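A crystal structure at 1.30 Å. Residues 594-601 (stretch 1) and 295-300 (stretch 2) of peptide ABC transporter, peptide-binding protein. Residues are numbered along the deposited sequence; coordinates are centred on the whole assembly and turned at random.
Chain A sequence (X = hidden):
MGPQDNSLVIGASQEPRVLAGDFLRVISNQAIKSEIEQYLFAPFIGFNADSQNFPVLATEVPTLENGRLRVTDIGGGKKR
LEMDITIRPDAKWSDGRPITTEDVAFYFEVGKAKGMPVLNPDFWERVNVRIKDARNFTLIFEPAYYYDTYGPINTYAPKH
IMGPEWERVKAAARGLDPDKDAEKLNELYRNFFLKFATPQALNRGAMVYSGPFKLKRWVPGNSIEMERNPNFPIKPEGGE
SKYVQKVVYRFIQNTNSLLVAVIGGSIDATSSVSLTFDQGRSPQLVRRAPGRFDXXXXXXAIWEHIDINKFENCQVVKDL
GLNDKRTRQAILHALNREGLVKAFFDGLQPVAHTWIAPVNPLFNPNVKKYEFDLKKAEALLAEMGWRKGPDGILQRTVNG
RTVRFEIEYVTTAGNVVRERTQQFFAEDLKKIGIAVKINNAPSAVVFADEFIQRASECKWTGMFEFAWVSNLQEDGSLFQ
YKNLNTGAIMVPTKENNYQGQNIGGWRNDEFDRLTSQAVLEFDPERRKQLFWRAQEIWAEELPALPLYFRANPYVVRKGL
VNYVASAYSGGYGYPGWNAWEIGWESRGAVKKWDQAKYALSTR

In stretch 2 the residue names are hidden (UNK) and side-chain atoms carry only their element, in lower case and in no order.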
# COMPACT_ATOMS: atom_id res chain seq x y z
N ASP A 594 21.98 -2.04 -11.19
CA ASP A 594 22.19 -3.48 -11.09
C ASP A 594 21.46 -3.96 -9.85
O ASP A 594 21.65 -3.42 -8.75
CB ASP A 594 23.67 -3.85 -10.97
CG ASP A 594 23.87 -5.35 -11.01
OD1 ASP A 594 23.77 -5.95 -12.10
OD2 ASP A 594 24.12 -5.95 -9.94
N GLN A 595 20.64 -4.98 -10.03
CA GLN A 595 19.83 -5.52 -8.95
C GLN A 595 20.58 -6.15 -7.77
O GLN A 595 20.11 -6.08 -6.63
CB GLN A 595 18.86 -6.56 -9.53
CG GLN A 595 17.88 -7.10 -8.52
CD GLN A 595 16.95 -6.03 -7.99
OE1 GLN A 595 15.98 -5.65 -8.65
NE2 GLN A 595 17.25 -5.53 -6.81
N ALA A 596 21.73 -6.74 -8.03
CA ALA A 596 22.51 -7.42 -7.00
C ALA A 596 22.66 -6.70 -5.65
O ALA A 596 22.32 -7.26 -4.61
CB ALA A 596 23.88 -7.79 -7.54
N LYS A 597 23.16 -5.48 -5.68
CA LYS A 597 23.40 -4.73 -4.45
C LYS A 597 22.17 -4.41 -3.59
O LYS A 597 22.31 -4.07 -2.42
CB LYS A 597 24.14 -3.43 -4.76
CG LYS A 597 23.32 -2.41 -5.54
CD LYS A 597 24.12 -1.15 -5.83
CE LYS A 597 25.24 -1.42 -6.82
NZ LYS A 597 24.72 -1.87 -8.14
N TYR A 598 20.98 -4.53 -4.16
CA TYR A 598 19.76 -4.23 -3.42
C TYR A 598 19.00 -5.50 -3.03
O TYR A 598 18.01 -5.43 -2.31
CB TYR A 598 18.83 -3.36 -4.27
CG TYR A 598 19.50 -2.18 -4.92
CD1 TYR A 598 19.96 -1.10 -4.16
CD2 TYR A 598 19.71 -2.16 -6.30
CE1 TYR A 598 20.60 -0.02 -4.77
CE2 TYR A 598 20.34 -1.09 -6.91
CZ TYR A 598 20.79 -0.03 -6.14
OH TYR A 598 21.43 1.02 -6.77
N ALA A 599 19.48 -6.64 -3.49
CA ALA A 599 18.82 -7.91 -3.21
C ALA A 599 19.58 -8.77 -2.22
O ALA A 599 20.75 -8.51 -1.93
CB ALA A 599 18.61 -8.68 -4.50
N LEU A 600 18.91 -9.79 -1.70
CA LEU A 600 19.53 -10.71 -0.76
C LEU A 600 20.65 -11.45 -1.49
O LEU A 600 20.59 -11.63 -2.71
CB LEU A 600 18.50 -11.72 -0.24
CG LEU A 600 17.39 -11.18 0.66
CD1 LEU A 600 16.37 -12.28 0.92
CD2 LEU A 600 18.00 -10.69 1.97
N SER A 601 21.66 -11.89 -0.74
CA SER A 601 22.79 -12.60 -1.30
C SER A 601 22.36 -13.71 -2.26
O SER A 601 21.31 -14.32 -2.08
CB SER A 601 23.64 -13.21 -0.18
OG SER A 601 24.15 -12.20 0.67
N UNK A 295 16.68 -14.66 -10.99
CA UNK A 295 15.72 -14.60 -9.90
C UNK A 295 16.36 -13.83 -8.75
O UNK A 295 17.47 -14.15 -8.33
c UNK A 295 14.64 -18.31 -10.27
c UNK A 295 14.30 -15.92 -8.31
c UNK A 295 14.83 -16.84 -10.59
c UNK A 295 15.35 -16.01 -9.41
N UNK A 296 15.65 -12.82 -8.26
CA UNK A 296 16.14 -11.99 -7.16
C UNK A 296 15.12 -11.91 -6.03
O UNK A 296 13.92 -12.04 -6.27
c UNK A 296 16.38 -10.55 -7.64
c UNK A 296 19.66 -10.48 -7.91
c UNK A 296 18.66 -10.39 -8.89
c UNK A 296 19.04 -10.23 -10.24
n UNK A 296 17.90 -10.17 -10.99
c UNK A 296 20.38 -10.15 -10.64
c UNK A 296 21.34 -10.24 -9.65
c UNK A 296 20.99 -10.41 -8.30
c UNK A 296 16.81 -10.29 -10.15
c UNK A 296 17.23 -10.43 -8.86
N UNK A 297 15.61 -11.69 -4.82
CA UNK A 297 14.75 -11.55 -3.65
C UNK A 297 15.10 -10.21 -3.03
O UNK A 297 16.24 -9.99 -2.60
c UNK A 297 12.81 -15.71 -3.39
c UNK A 297 13.25 -14.48 -2.90
c UNK A 297 14.53 -14.03 -3.16
c UNK A 297 14.99 -12.69 -2.66
c UNK A 297 14.96 -16.05 -4.42
c UNK A 297 15.38 -14.82 -3.92
c UNK A 297 13.67 -16.50 -4.15
N UNK A 298 14.13 -9.30 -2.98
CA UNK A 298 14.37 -7.97 -2.45
C UNK A 298 13.61 -7.69 -1.16
O UNK A 298 12.38 -7.69 -1.14
c UNK A 298 14.73 -7.11 -4.78
c UNK A 298 13.96 -6.90 -3.49
c UNK A 298 14.23 -5.50 -2.94
N UNK A 299 14.34 -7.48 -0.06
CA UNK A 299 13.67 -7.20 1.21
C UNK A 299 13.00 -5.83 1.15
O UNK A 299 13.48 -4.92 0.48
c UNK A 299 14.82 -7.24 2.22
c UNK A 299 15.75 -8.24 1.62
c UNK A 299 15.76 -7.82 0.17
N UNK A 300 11.89 -5.69 1.85
CA UNK A 300 11.18 -4.43 1.87
C UNK A 300 10.33 -4.35 3.12
O UNK A 300 10.36 -5.24 3.96
O HOH W 1 18.36 -12.39 -4.30

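Position 295 carries four side-chain carbons, forked at the first, with one arm two carbons long. Its side chain does not reach stretch 1, so its identity is read from its shape alone. A fork at CB with unequal arms is the mark of Ile295; a beta-branched residue is at home in an extended strand.

Position 296 has one carbon, then fused five- and six-membered rings that hold eight carbons and one nitrogen. The rings lie against Gln595, Ala596 and Ala599. An indole is the only standard side chain of this kind, so this is Trp296. Its CA-to-CB bond points toward stretch 1, and the broad ring serves as a platform. The CG of Gln595 lies 3.5 Å from the centroid of the Trp296 five-membered ring, 16° off the normal, a CH-pi contact over the face. The backbone N of Ala596 lies over the same face, and Ala596 CB is 4.0 Å from Trp296 CZ3. Trp296 has the largest covered area of either stretch.

Position 297 shows one carbon and then a ring of six carbons, with no further atom on the ring. The end of the side chain leads away from stretch 1, but its first carbon packs against Leu600. This is Phe297. Its CB is 3.9 Å from Leu600 CD1, and its backbone provides the polar link described below.

Position 298 has one carbon bearing two more, a symmetric fork that touches Gln595, Tyr598 and Ala599. It identifies Val298. This compact, buried side chain fits between neighbours: Val298 CG2 is 3.6 Å from Gln595 NE2 and 4.2 Å from Ala599 CB, while Val298 CG1 is 3.8 Å from the O of Tyr598.

At position 299 three carbons close a ring onto the backbone nitrogen, and the ring packs against Leu600 and the O of Tyr598. This closure defines Pro299. Its CG packs 3.3 Å from Leu600 CD2, a close apolar contact. The ring leaves the nitrogen without a hydrogen to donate, and the residue contributes here through its carbons.

Position 300 has no side-chain atoms and makes no contact with stretch 1. It is Gly300.

The contact joins segments nearly 300 residues apart through one direct hydrogen bond and a band of apolar packing. Leu600 N donates to Phe297 O at 2.8 Å and 172°, almost straight. A water extends the link, its O accepting from Phe297 N at 2.9 Å and donating to Leu600 O at 2.8 Å, so both backbone polar groups of Phe297 are engaged. Around this polar link, Trp296 receives Gln595 and Ala596, while Pro299 meets Leu600. Ala599, with its small side chain, brings its CB within 3.3 Å of Phe297 O.

Stretch 2 295-300: IWFVPG
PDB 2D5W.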